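Local coordinates for protein putative aminooxidase (Propionibacterium acnes, PDB 2BAB) that probably isomerises linoleic acid to a conjugated linoleic acid with the help of bound FAD, in an amine oxidase-like fold, at residues 86-91 and 196-201; 159-164 and 188-193; 293-298 and 312-317. All blocks are in the same frame, centred on the assembly; numbering follows the deposited sequence.

Contact 1: 86-91 and 196-201; sequences LRREFL and GDLWTW. With ODD ((10E,12Z)-octadeca-10,12-dienoic acid), chain F.
Leu86 reaches across with its CD1 methyl to the loop that follows helix 187-195, and that methyl rests against both Leu198 and Thr200. CD1 lies 3.6 Å from CG2 of Thr200 and 3.7 Å from CB of Leu198; the leucine pair cross at about a right angle. OG1 of Thr200 is hydrogen-bonded to the carbonyl of Pro84, while the CG2 methyl does the packing. Two residues after Leu86, Arg88 brings its guanidinium to the carboxylate of the bound octadecadienoic acid. NE of Arg88 donates to ligand O1 at 3.0 Å (157° at the hydrogen), and NH1 of Arg88 gives a more bent bond to the same oxygen at 3.1 Å. O1 thus sits at the edge of the guanidinium, in its plane, a fork that anchors the fatty-acid head group in the pocket of this flavoprotein. The Arg88 chain runs extended through chi2 and turns at chi3 (75°), which brings the NE and NH1 edge of the guanidinium to face O1. NH1 also bonds to the carbonyl of Phe193, so the group is fixed from the helix side as well, and CD1 of Leu198 packs against NH1 at 3.6 Å. Gly196, with positive phi, ends helix 187-195 in a Schellman motif near this nitrogen. A water accepts from the N-H of Leu86 and donates to the carbonyl of Leu198, joining two backbones that share no direct hydrogen bond.

Contact 2: 159-164 and 188-193; sequences DLWINP and VTMMSF. With BU1 (1,4-butanediol), chain I.
The end of helix 158-162 and the loop after it lie against helix 187-195, with the backbones nearest at Trp161 and Met190, whose CA atoms are 7.0 Å apart. Met190 fills the space between them. Its CG is anti to the backbone N (chi1 -177°), and bends at chi2 and chi3 lay the thioether over one face of the Trp161 indole. SD stands 3.7 Å from the centroid of the five-membered ring, a Met-aromatic contact, while CG sits over the six-membered ring, 7° off its normal. Leu160 closes in from another side, its CD2 3.6 Å from CG of Met190. The methyl CE of Met190 turns to the backbone, 3.3 Å from the carbonyl oxygen of Leu160. One turn after Met190, Phe193 takes Pro164, from the loop, flat over its ring, with Pro164 CB 3.6 Å from the ring centroid and 3° off the normal, a CH-pi contact; Phe193 also touches the bound fatty acid. Asn163 ND2 donates to O5 of a bound butanediol. Indole NE1 is hydrogen-bonded to the carbonyl of Leu185. Around the pair, helix 106-122 packs on Leu160, Trp161 and Met191, helix 178-184 on Trp161, and Phe193 meets Tyr297 of strand 295-297.

Contact 3: 293-298 and 312-317; sequences TISGYV and VYYHRW. With ODD ((10E,12Z)-octadeca-10,12-dienoic acid), chain F.
Tyr313 N donates to the carbonyl of Gly296 at 3.0 Å, and Gly296 N answers with a weak bond of 3.4 Å to Tyr313 O, making Gly296 and Tyr313 a hydrogen-bonded pair of antiparallel strands 295-297 and 312-315. These are neighbours in the mixed sheet that bears the fatty-acid site, and Tyr297 with Val312 forms the next, non-hydrogen-bonded pair. Beyond Gly296 a side chain takes over the pairing: His315 N donates to Ser295 OG at 3.0 Å (159°), and a water bonds to this hydroxyl and lies within reach of His315 O. A second water accepts from Tyr313 OH and donates to Ile294 O. On the face carrying Tyr297 and Val312, Tyr297 OH donates to carboxylate oxygen O1 of the octadecadienoic acid at 2.6 Å, the oxygen that Arg88 also grips. The ring of Tyr297 is steadied by Val312, whose CG2, anti to its backbone N, sits over the ring centre 3.7 Å from the centroid and 1° off the normal. That same methyl meets C5 of the fatty acid, while Ser295 CB touches C2 and Tyr314 CD1 touches C4, so the strand pair lines the first carbons of the chain. Tyr314 OH accepts a bond from Arg316 NH1, nearly in the guanidinium plane. On the other face Tyr313 folds back over Gly296: its CG lies between backbone N and carbonyl carbon (chi1 56°), which places the ring across the glycine, and Gly296 CA forms a CH-pi contact with it. At the far end the His315 ring lies face-on to the peptide linking Thr293 and Ile294, with its CE1 3.3 Å from the carbonyl oxygen of Thr293.

Overall arrangement
From the N terminus, segment 86-91 comes first, and contact 1 closes a long, largely helical excursion when the chain returns at 196-201. Contact 2 lies wholly within that excursion, pairing 159-164 with 188-193, and helix 187-195 leads almost directly into the second half of contact 1. Contact 3 follows in series, joining 293-298 to 312-317 across a short loop. Strand 88-91 runs beside strand 295-297, so contacts 1 and 3 share the mixed sheet, their centres about 8 Å apart, and both reach the fatty acid. Phe193 bridges contact 2 to both others, meeting Arg88 and Tyr297, so helix 187-195 and the sheet meet beside the ligand's carboxylate.

Contact 1: 86-91 and 196-201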
loop_
_atom_site.group_PDB
_atom_site.type_symbol
_atom_site.label_atom_id
_atom_site.label_comp_id
_atom_site.label_asym_id
_atom_site.label_seq_id
_atom_site.Cartn_x
_atom_site.Cartn_y
_atom_site.Cartn_z
ATOM N N LEU A 86 -9.286 16.929 -0.379
ATOM C CA LEU A 86 -8.988 16.401 -1.702
ATOM C C LEU A 86 -10.128 16.726 -2.667
ATOM O O LEU A 86 -11.307 16.576 -2.332
ATOM C CB LEU A 86 -8.788 14.904 -1.624
ATOM C CG LEU A 86 -7.533 14.447 -0.885
ATOM C CD1 LEU A 86 -7.598 12.951 -0.623
ATOM C CD2 LEU A 86 -6.277 14.798 -1.679
ATOM N N ARG A 87 -9.771 17.181 -3.859
ATOM C CA ARG A 87 -10.753 17.458 -4.907
ATOM C C ARG A 87 -10.159 17.060 -6.243
ATOM O O ARG A 87 -8.950 17.189 -6.450
ATOM C CB ARG A 87 -11.141 18.924 -4.902
ATOM C CG ARG A 87 -11.867 19.394 -3.642
ATOM C CD ARG A 87 -12.056 20.905 -3.700
ATOM N NE ARG A 87 -12.717 21.497 -2.528
ATOM C CZ ARG A 87 -14.031 21.483 -2.290
ATOM N NH1 ARG A 87 -14.881 20.835 -3.096
ATOM N NH2 ARG A 87 -14.505 22.114 -1.213
ATOM N N ARG A 88 -11.010 16.570 -7.141
ATOM C CA ARG A 88 -10.556 15.959 -8.392
ATOM C C ARG A 88 -11.355 16.386 -9.606
ATOM O O ARG A 88 -12.574 16.579 -9.539
ATOM C CB ARG A 88 -10.612 14.418 -8.310
ATOM C CG ARG A 88 -12.030 13.817 -8.272
ATOM C CD ARG A 88 -12.036 12.303 -8.195
ATOM N NE ARG A 88 -11.668 11.851 -6.858
ATOM C CZ ARG A 88 -12.474 11.233 -5.978
ATOM N NH1 ARG A 88 -11.984 10.911 -4.787
ATOM N NH2 ARG A 88 -13.747 10.928 -6.255
ATOM N N GLU A 89 -10.646 16.469 -10.728
ATOM C CA GLU A 89 -11.267 16.524 -12.051
ATOM C C GLU A 89 -10.717 15.375 -12.878
ATOM O O GLU A 89 -9.673 14.776 -12.532
ATOM C CB GLU A 89 -10.952 17.846 -12.760
ATOM C CG GLU A 89 -9.476 18.013 -13.120
ATOM C CD GLU A 89 -9.151 19.360 -13.753
ATOM O OE1 GLU A 89 -10.067 20.159 -13.999
ATOM O OE2 GLU A 89 -7.963 19.607 -13.995
ATOM N N PHE A 90 -11.391 15.097 -13.992
ATOM C CA PHE A 90 -10.931 14.080 -14.953
ATOM C C PHE A 90 -10.494 14.706 -16.282
ATOM O O PHE A 90 -11.190 15.566 -16.857
ATOM C CB PHE A 90 -12.021 13.029 -15.185
ATOM C CG PHE A 90 -12.271 12.187 -13.984
ATOM C CD1 PHE A 90 -11.628 10.966 -13.834
ATOM C CD2 PHE A 90 -13.079 12.654 -12.957
ATOM C CE1 PHE A 90 -11.828 10.205 -12.702
ATOM C CE2 PHE A 90 -13.278 11.897 -11.817
ATOM C CZ PHE A 90 -12.659 10.679 -11.685
ATOM N N LEU A 91 -9.333 14.253 -16.742
ATOM C CA LEU A 91 -8.752 14.645 -18.012
ATOM C C LEU A 91 -8.625 13.451 -18.960
ATOM O O LEU A 91 -8.307 12.320 -18.545
ATOM C CB LEU A 91 -7.349 15.206 -17.798
ATOM C CG LEU A 91 -7.161 16.307 -16.757
ATOM C CD1 LEU A 91 -5.730 16.828 -16.809
ATOM C CD2 LEU A 91 -8.174 17.435 -16.990
ATOM N N GLY A 196 -15.522 11.374 -2.057
ATOM C CA GLY A 196 -14.461 12.260 -1.572
ATOM C C GLY A 196 -14.374 12.387 -0.056
ATOM O O GLY A 196 -13.828 13.371 0.465
ATOM N N ASP A 197 -14.888 11.384 0.654
ATOM C CA ASP A 197 -14.798 11.338 2.102
ATOM C C ASP A 197 -13.453 10.701 2.477
ATOM O O ASP A 197 -13.351 9.509 2.767
ATOM C CB ASP A 197 -15.994 10.575 2.675
ATOM C CG ASP A 197 -16.131 10.739 4.163
ATOM O OD1 ASP A 197 -15.335 11.484 4.791
ATOM O OD2 ASP A 197 -17.037 10.093 4.719
ATOM N N LEU A 198 -12.415 11.532 2.440
ATOM C CA LEU A 198 -11.048 11.060 2.465
ATOM C C LEU A 198 -10.223 11.837 3.480
ATOM O O LEU A 198 -10.129 13.064 3.425
ATOM C CB LEU A 198 -10.415 11.193 1.075
ATOM C CG LEU A 198 -11.015 10.288 -0.014
ATOM C CD1 LEU A 198 -10.720 10.795 -1.421
ATOM C CD2 LEU A 198 -10.528 8.861 0.151
ATOM N N TRP A 199 -9.600 11.093 4.384
ATOM C CA TRP A 199 -8.697 11.644 5.362
ATOM C C TRP A 199 -7.393 12.113 4.730
ATOM O O TRP A 199 -6.866 11.458 3.834
ATOM C CB TRP A 199 -8.339 10.572 6.375
ATOM C CG TRP A 199 -9.457 10.096 7.225
ATOM C CD1 TRP A 199 -10.734 10.584 7.278
ATOM C CD2 TRP A 199 -9.370 9.078 8.228
ATOM N NE1 TRP A 199 -11.461 9.891 8.232
ATOM C CE2 TRP A 199 -10.644 8.973 8.836
ATOM C CE3 TRP A 199 -8.341 8.234 8.662
ATOM C CZ2 TRP A 199 -10.917 8.059 9.853
ATOM C CZ3 TRP A 199 -8.616 7.311 9.678
ATOM C CH2 TRP A 199 -9.893 7.236 10.259
ATOM N N THR A 200 -6.870 13.232 5.221
ATOM C CA THR A 200 -5.490 13.661 4.927
ATOM C C THR A 200 -4.929 14.343 6.190
ATOM O O THR A 200 -5.683 14.670 7.109
ATOM C CB THR A 200 -5.405 14.685 3.763
ATOM O OG1 THR A 200 -6.144 15.855 4.134
ATOM C CG2 THR A 200 -5.893 14.108 2.367
ATOM N N TRP A 201 -3.620 14.572 6.205
ATOM C CA TRP A 201 -2.891 15.122 7.363
ATOM C C TRP A 201 -1.994 16.285 6.954
ATOM O O TRP A 201 -1.179 16.153 6.025
ATOM C CB TRP A 201 -2.056 14.011 8.020
ATOM C CG TRP A 201 -2.925 12.965 8.599
ATOM C CD1 TRP A 201 -3.410 12.920 9.863
ATOM C CD2 TRP A 201 -3.459 11.818 7.913
ATOM N NE1 TRP A 201 -4.218 11.804 10.025
ATOM C CE2 TRP A 201 -4.255 11.108 8.841
ATOM C CE3 TRP A 201 -3.360 11.339 6.602
ATOM C CZ2 TRP A 201 -4.954 9.916 8.497
ATOM C CZ3 TRP A 201 -4.021 10.135 6.259
ATOM C CH2 TRP A 201 -4.827 9.453 7.208
HETATM O O2 ODD F . -9.805 13.945 -4.859
HETATM C C1 ODD F . -8.851 13.169 -5.103
HETATM O O1 ODD F . -9.068 11.966 -5.332
HETATM C C2 ODD F . -7.425 13.691 -5.116
HETATM C C3 ODD F . -6.401 12.551 -5.159
HETATM C C4 ODD F . -4.946 13.033 -5.213
HETATM C C5 ODD F . -3.996 12.052 -5.925
HETATM C C6 ODD F . -3.498 10.989 -4.970
HETATM C C7 ODD F . -2.628 9.857 -5.508
HETATM C C8 ODD F . -2.831 8.642 -4.575
HETATM C C9 ODD F . -1.757 7.577 -4.698
HETATM C C10 ODD F . -1.988 6.271 -3.935
HETATM C C11 ODD F . -2.991 5.988 -3.087
HETATM C C12 ODD F . -3.014 4.655 -2.452
HETATM C C13 ODD F . -3.938 4.216 -1.573
HETATM C C14 ODD F . -5.120 5.050 -1.123
HETATM C C15 ODD F . -5.906 4.313 -0.051
HETATM C C16 ODD F . -7.098 5.078 0.549
HETATM C C17 ODD F . -8.059 5.693 -0.472
HETATM C C18 ODD F . -9.362 4.940 -0.639
HETATM O O HOH W 1 -10.533 15.078 1.537
#

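Contact 2: 159-164 and 188-193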
loop_
_atom_site.group_PDB
_atom_site.type_symbol
_atom_site.label_atom_id
_atom_site.label_comp_id
_atom_site.label_asym_id
_atom_site.label_seq_id
_atom_site.Cartn_x
_atom_site.Cartn_y
_atom_site.Cartn_z
ATOM N N ASP A 159 -15.083 1.026 -14.233
ATOM C CA ASP A 159 -14.878 2.469 -14.418
ATOM C C ASP A 159 -14.773 3.187 -13.081
ATOM O O ASP A 159 -14.033 4.156 -12.963
ATOM C CB ASP A 159 -16.002 3.136 -15.233
ATOM C CG ASP A 159 -15.961 2.772 -16.696
ATOM O OD1 ASP A 159 -15.340 1.729 -17.037
ATOM O OD2 ASP A 159 -16.559 3.528 -17.494
ATOM N N LEU A 160 -15.544 2.732 -12.099
ATOM C CA LEU A 160 -15.515 3.332 -10.762
ATOM C C LEU A 160 -14.356 2.813 -9.906
ATOM O O LEU A 160 -13.723 3.591 -9.176
ATOM C CB LEU A 160 -16.827 3.081 -10.037
ATOM C CG LEU A 160 -17.015 3.863 -8.737
ATOM C CD1 LEU A 160 -17.393 5.348 -9.048
ATOM C CD2 LEU A 160 -18.050 3.187 -7.831
ATOM N N TRP A 161 -14.120 1.502 -9.963
ATOM C CA TRP A 161 -13.030 0.873 -9.192
ATOM C C TRP A 161 -11.628 1.234 -9.722
ATOM O O TRP A 161 -10.681 1.239 -8.957
ATOM C CB TRP A 161 -13.213 -0.655 -9.158
ATOM C CG TRP A 161 -13.807 -1.153 -7.863
ATOM C CD1 TRP A 161 -13.119 -1.630 -6.792
ATOM C CD2 TRP A 161 -15.188 -1.174 -7.494
ATOM N NE1 TRP A 161 -13.978 -1.957 -5.780
ATOM C CE2 TRP A 161 -15.259 -1.681 -6.179
ATOM C CE3 TRP A 161 -16.374 -0.813 -8.144
ATOM C CZ2 TRP A 161 -16.458 -1.845 -5.507
ATOM C CZ3 TRP A 161 -17.572 -0.971 -7.471
ATOM C CH2 TRP A 161 -17.605 -1.486 -6.163
ATOM N N ILE A 162 -11.490 1.526 -11.017
ATOM C CA ILE A 162 -10.143 1.680 -11.592
ATOM C C ILE A 162 -9.392 2.900 -11.058
ATOM O O ILE A 162 -8.185 2.812 -10.861
ATOM C CB ILE A 162 -10.151 1.713 -13.133
ATOM C CG1 ILE A 162 -8.722 1.524 -13.672
ATOM C CG2 ILE A 162 -10.812 2.985 -13.655
ATOM C CD1 ILE A 162 -8.606 1.310 -15.197
ATOM N N ASN A 163 -10.110 4.009 -10.813
ATOM C CA ASN A 163 -9.482 5.309 -10.487
ATOM C C ASN A 163 -8.624 5.289 -9.222
ATOM O O ASN A 163 -7.500 5.762 -9.270
ATOM C CB ASN A 163 -10.514 6.437 -10.401
ATOM C CG ASN A 163 -11.259 6.639 -11.705
ATOM O OD1 ASN A 163 -10.674 6.563 -12.800
ATOM N ND2 ASN A 163 -12.562 6.872 -11.600
ATOM N N PRO A 164 -9.154 4.768 -8.098
ATOM C CA PRO A 164 -8.314 4.619 -6.898
ATOM C C PRO A 164 -7.507 3.309 -6.831
ATOM O O PRO A 164 -7.016 2.951 -5.777
ATOM C CB PRO A 164 -9.340 4.672 -5.772
ATOM C CG PRO A 164 -10.531 4.022 -6.363
ATOM C CD PRO A 164 -10.546 4.361 -7.817
ATOM N N VAL A 188 -17.818 -0.288 1.030
ATOM C CA VAL A 188 -17.810 0.938 1.814
ATOM C C VAL A 188 -16.618 1.844 1.483
ATOM O O VAL A 188 -16.786 3.050 1.359
ATOM C CB VAL A 188 -17.910 0.682 3.346
ATOM C CG1 VAL A 188 -19.261 0.018 3.688
ATOM C CG2 VAL A 188 -16.746 -0.148 3.848
ATOM N N THR A 189 -15.435 1.269 1.335
ATOM C CA THR A 189 -14.245 2.032 0.974
ATOM C C THR A 189 -14.417 2.684 -0.404
ATOM O O THR A 189 -14.138 3.887 -0.549
ATOM C CB THR A 189 -12.965 1.171 1.046
ATOM O OG1 THR A 189 -12.835 0.613 2.376
ATOM C CG2 THR A 189 -11.707 1.988 0.685
ATOM N N MET A 190 -14.898 1.917 -1.393
ATOM C CA MET A 190 -15.224 2.456 -2.717
ATOM C C MET A 190 -16.211 3.618 -2.640
ATOM O O MET A 190 -16.060 4.640 -3.320
ATOM C CB MET A 190 -15.775 1.356 -3.638
ATOM C CG MET A 190 -16.081 1.812 -5.086
ATOM S SD MET A 190 -14.610 2.087 -6.079
ATOM C CE MET A 190 -14.378 3.872 -5.936
ATOM N N MET A 191 -17.204 3.485 -1.792
ATOM C CA MET A 191 -18.218 4.525 -1.677
ATOM C C MET A 191 -17.622 5.804 -1.092
ATOM O O MET A 191 -17.925 6.902 -1.539
ATOM C CB MET A 191 -19.390 4.031 -0.817
ATOM C CG MET A 191 -20.281 2.972 -1.503
ATOM S SD MET A 191 -21.073 3.507 -3.038
ATOM C CE MET A 191 -19.978 2.780 -4.270
ATOM N N SER A 192 -16.771 5.645 -0.086
ATOM C CA SER A 192 -16.118 6.788 0.554
ATOM C C SER A 192 -15.245 7.554 -0.450
ATOM O O SER A 192 -15.320 8.789 -0.536
ATOM C CB SER A 192 -15.288 6.331 1.763
ATOM O OG SER A 192 -16.113 5.858 2.811
ATOM N N PHE A 193 -14.449 6.821 -1.217
ATOM C CA PHE A 193 -13.613 7.422 -2.230
ATOM C C PHE A 193 -14.484 8.168 -3.225
ATOM O O PHE A 193 -14.240 9.327 -3.492
ATOM C CB PHE A 193 -12.727 6.403 -2.977
ATOM C CG PHE A 193 -11.914 7.035 -4.085
ATOM C CD1 PHE A 193 -10.699 7.642 -3.813
ATOM C CD2 PHE A 193 -12.398 7.072 -5.395
ATOM C CE1 PHE A 193 -9.971 8.240 -4.821
ATOM C CE2 PHE A 193 -11.679 7.692 -6.400
ATOM C CZ PHE A 193 -10.471 8.273 -6.119
HETATM C C1 BU1 I . -16.069 7.284 -12.394
HETATM C C2 BU1 I . -17.011 6.760 -13.449
HETATM C C3 BU1 I . -18.387 6.436 -12.899
HETATM C C4 BU1 I . -19.439 7.200 -13.683
HETATM O O5 BU1 I . -15.048 8.018 -13.063
HETATM O O6 BU1 I . -20.631 7.285 -12.924
#

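Contact 3: 293-298 and 312-317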
loop_
_atom_site.group_PDB
_atom_site.type_symbol
_atom_site.label_atom_id
_atom_site.label_comp_id
_atom_site.label_asym_id
_atom_site.label_seq_id
_atom_site.Cartn_x
_atom_site.Cartn_y
_atom_site.Cartn_z
ATOM N N THR A 293 -5.666 23.900 -10.281
ATOM C CA THR A 293 -6.626 24.392 -9.307
ATOM C C THR A 293 -7.305 23.243 -8.555
ATOM O O THR A 293 -8.131 23.482 -7.674
ATOM C CB THR A 293 -7.713 25.268 -10.006
ATOM O OG1 THR A 293 -8.476 24.471 -10.913
ATOM C CG2 THR A 293 -7.086 26.442 -10.746
ATOM N N ILE A 294 -6.919 22.012 -8.893
ATOM C CA ILE A 294 -7.595 20.795 -8.472
ATOM C C ILE A 294 -6.706 19.601 -8.875
ATOM O O ILE A 294 -5.865 19.713 -9.768
ATOM C CB ILE A 294 -9.009 20.710 -9.139
ATOM C CG1 ILE A 294 -9.876 19.617 -8.510
ATOM C CG2 ILE A 294 -8.877 20.519 -10.666
ATOM C CD1 ILE A 294 -11.407 19.806 -8.800
ATOM N N SER A 295 -6.856 18.461 -8.207
ATOM C CA SER A 295 -6.093 17.274 -8.618
ATOM C C SER A 295 -6.696 16.735 -9.934
ATOM O O SER A 295 -7.863 16.972 -10.229
ATOM C CB SER A 295 -6.096 16.190 -7.536
ATOM O OG SER A 295 -5.507 16.640 -6.346
ATOM N N GLY A 296 -5.893 16.044 -10.721
ATOM C CA GLY A 296 -6.343 15.498 -12.010
ATOM C C GLY A 296 -6.072 14.008 -12.140
ATOM O O GLY A 296 -4.984 13.572 -11.813
ATOM N N TYR A 297 -7.080 13.253 -12.604
ATOM C CA TYR A 297 -7.003 11.839 -12.911
ATOM C C TYR A 297 -7.132 11.647 -14.415
ATOM O O TYR A 297 -7.890 12.379 -15.073
ATOM C CB TYR A 297 -8.171 11.081 -12.272
ATOM C CG TYR A 297 -8.085 10.848 -10.783
ATOM C CD1 TYR A 297 -7.859 9.576 -10.283
ATOM C CD2 TYR A 297 -8.276 11.896 -9.879
ATOM C CE1 TYR A 297 -7.783 9.354 -8.929
ATOM C CE2 TYR A 297 -8.211 11.679 -8.512
ATOM C CZ TYR A 297 -7.963 10.400 -8.045
ATOM O OH TYR A 297 -7.915 10.133 -6.702
ATOM N N VAL A 298 -6.425 10.663 -14.962
ATOM C CA VAL A 298 -6.420 10.453 -16.422
ATOM C C VAL A 298 -6.691 8.988 -16.759
ATOM O O VAL A 298 -5.744 8.211 -16.996
ATOM C CB VAL A 298 -5.084 10.939 -17.048
ATOM C CG1 VAL A 298 -5.198 11.089 -18.584
ATOM C CG2 VAL A 298 -4.633 12.257 -16.396
ATOM N N VAL A 312 -2.348 10.297 -12.551
ATOM C CA VAL A 312 -2.953 11.155 -11.550
ATOM C C VAL A 312 -1.847 12.107 -11.067
ATOM O O VAL A 312 -0.660 11.772 -11.141
ATOM C CB VAL A 312 -3.577 10.321 -10.382
ATOM C CG1 VAL A 312 -2.495 9.534 -9.641
ATOM C CG2 VAL A 312 -4.376 11.217 -9.420
ATOM N N TYR A 313 -2.235 13.310 -10.649
ATOM C CA TYR A 313 -1.308 14.223 -9.960
ATOM C C TYR A 313 -2.043 14.899 -8.812
ATOM O O TYR A 313 -3.266 15.072 -8.872
ATOM C CB TYR A 313 -0.660 15.232 -10.928
ATOM C CG TYR A 313 -1.648 16.068 -11.720
ATOM C CD1 TYR A 313 -2.198 17.223 -11.176
ATOM C CD2 TYR A 313 -2.024 15.703 -13.027
ATOM C CE1 TYR A 313 -3.106 17.987 -11.893
ATOM C CE2 TYR A 313 -2.940 16.457 -13.756
ATOM C CZ TYR A 313 -3.471 17.591 -13.191
ATOM O OH TYR A 313 -4.373 18.341 -13.891
ATOM N N TYR A 314 -1.286 15.287 -7.788
ATOM C CA TYR A 314 -1.834 15.656 -6.479
ATOM C C TYR A 314 -1.642 17.137 -6.200
ATOM O O TYR A 314 -0.533 17.604 -5.964
ATOM C CB TYR A 314 -1.174 14.791 -5.397
ATOM C CG TYR A 314 -1.540 15.065 -3.938
ATOM C CD1 TYR A 314 -2.754 15.671 -3.579
ATOM C CD2 TYR A 314 -0.674 14.691 -2.911
ATOM C CE1 TYR A 314 -3.077 15.912 -2.240
ATOM C CE2 TYR A 314 -0.992 14.929 -1.556
ATOM C CZ TYR A 314 -2.185 15.556 -1.235
ATOM O OH TYR A 314 -2.526 15.804 0.071
ATOM N N HIS A 315 -2.769 17.845 -6.194
ATOM C CA HIS A 315 -2.865 19.257 -5.800
ATOM C C HIS A 315 -3.090 19.337 -4.285
ATOM O O HIS A 315 -4.219 19.196 -3.803
ATOM C CB HIS A 315 -4.037 19.843 -6.587
ATOM C CG HIS A 315 -4.289 21.299 -6.379
ATOM N ND1 HIS A 315 -5.424 21.762 -5.748
ATOM C CD2 HIS A 315 -3.607 22.397 -6.784
ATOM C CE1 HIS A 315 -5.429 23.080 -5.770
ATOM N NE2 HIS A 315 -4.337 23.494 -6.389
ATOM N N ARG A 316 -2.005 19.521 -3.539
ATOM C CA ARG A 316 -2.043 19.438 -2.075
ATOM C C ARG A 316 -2.285 20.797 -1.419
ATOM O O ARG A 316 -3.122 20.909 -0.547
ATOM C CB ARG A 316 -0.722 18.857 -1.532
ATOM C CG ARG A 316 -0.639 18.741 0.006
ATOM C CD ARG A 316 0.505 17.804 0.347
ATOM N NE ARG A 316 0.848 17.731 1.757
ATOM C CZ ARG A 316 0.187 17.044 2.695
ATOM N NH1 ARG A 316 -0.919 16.374 2.423
ATOM N NH2 ARG A 316 0.645 17.036 3.934
ATOM N N TRP A 317 -1.509 21.804 -1.808
ATOM C CA TRP A 317 -1.573 23.132 -1.191
ATOM C C TRP A 317 -2.150 24.145 -2.177
ATOM O O TRP A 317 -1.416 24.756 -2.989
ATOM C CB TRP A 317 -0.173 23.565 -0.713
ATOM C CG TRP A 317 0.449 22.630 0.281
ATOM C CD1 TRP A 317 1.603 21.919 0.120
ATOM C CD2 TRP A 317 -0.011 22.347 1.620
ATOM N NE1 TRP A 317 1.880 21.199 1.261
ATOM C CE2 TRP A 317 0.914 21.447 2.197
ATOM C CE3 TRP A 317 -1.107 22.772 2.382
ATOM C CZ2 TRP A 317 0.765 20.943 3.502
ATOM C CZ3 TRP A 317 -1.252 22.283 3.672
ATOM C CH2 TRP A 317 -0.328 21.364 4.220
HETATM O O2 ODD F . -9.805 13.945 -4.859
HETATM C C1 ODD F . -8.851 13.169 -5.103
HETATM O O1 ODD F . -9.068 11.966 -5.332
HETATM C C2 ODD F . -7.425 13.691 -5.116
HETATM C C3 ODD F . -6.401 12.551 -5.159
HETATM C C4 ODD F . -4.946 13.033 -5.213
HETATM C C5 ODD F . -3.996 12.052 -5.925
HETATM C C6 ODD F . -3.498 10.989 -4.970
HETATM C C7 ODD F . -2.628 9.857 -5.508
HETATM C C8 ODD F . -2.831 8.642 -4.575
HETATM C C9 ODD F . -1.757 7.577 -4.698
HETATM C C10 ODD F . -1.988 6.271 -3.935
HETATM C C11 ODD F . -2.991 5.988 -3.087
HETATM C C12 ODD F . -3.014 4.655 -2.452
HETATM C C13 ODD F . -3.938 4.216 -1.573
HETATM C C14 ODD F . -5.120 5.050 -1.123
HETATM C C15 ODD F . -5.906 4.313 -0.051
HETATM C C16 ODD F . -7.098 5.078 0.549
HETATM C C17 ODD F . -8.059 5.693 -0.472
HETATM C C18 ODD F . -9.362 4.940 -0.639
HETATM O O HOH W 2 -5.906 19.932 -12.478
HETATM O O HOH W 3 -6.943 17.856 -4.358
#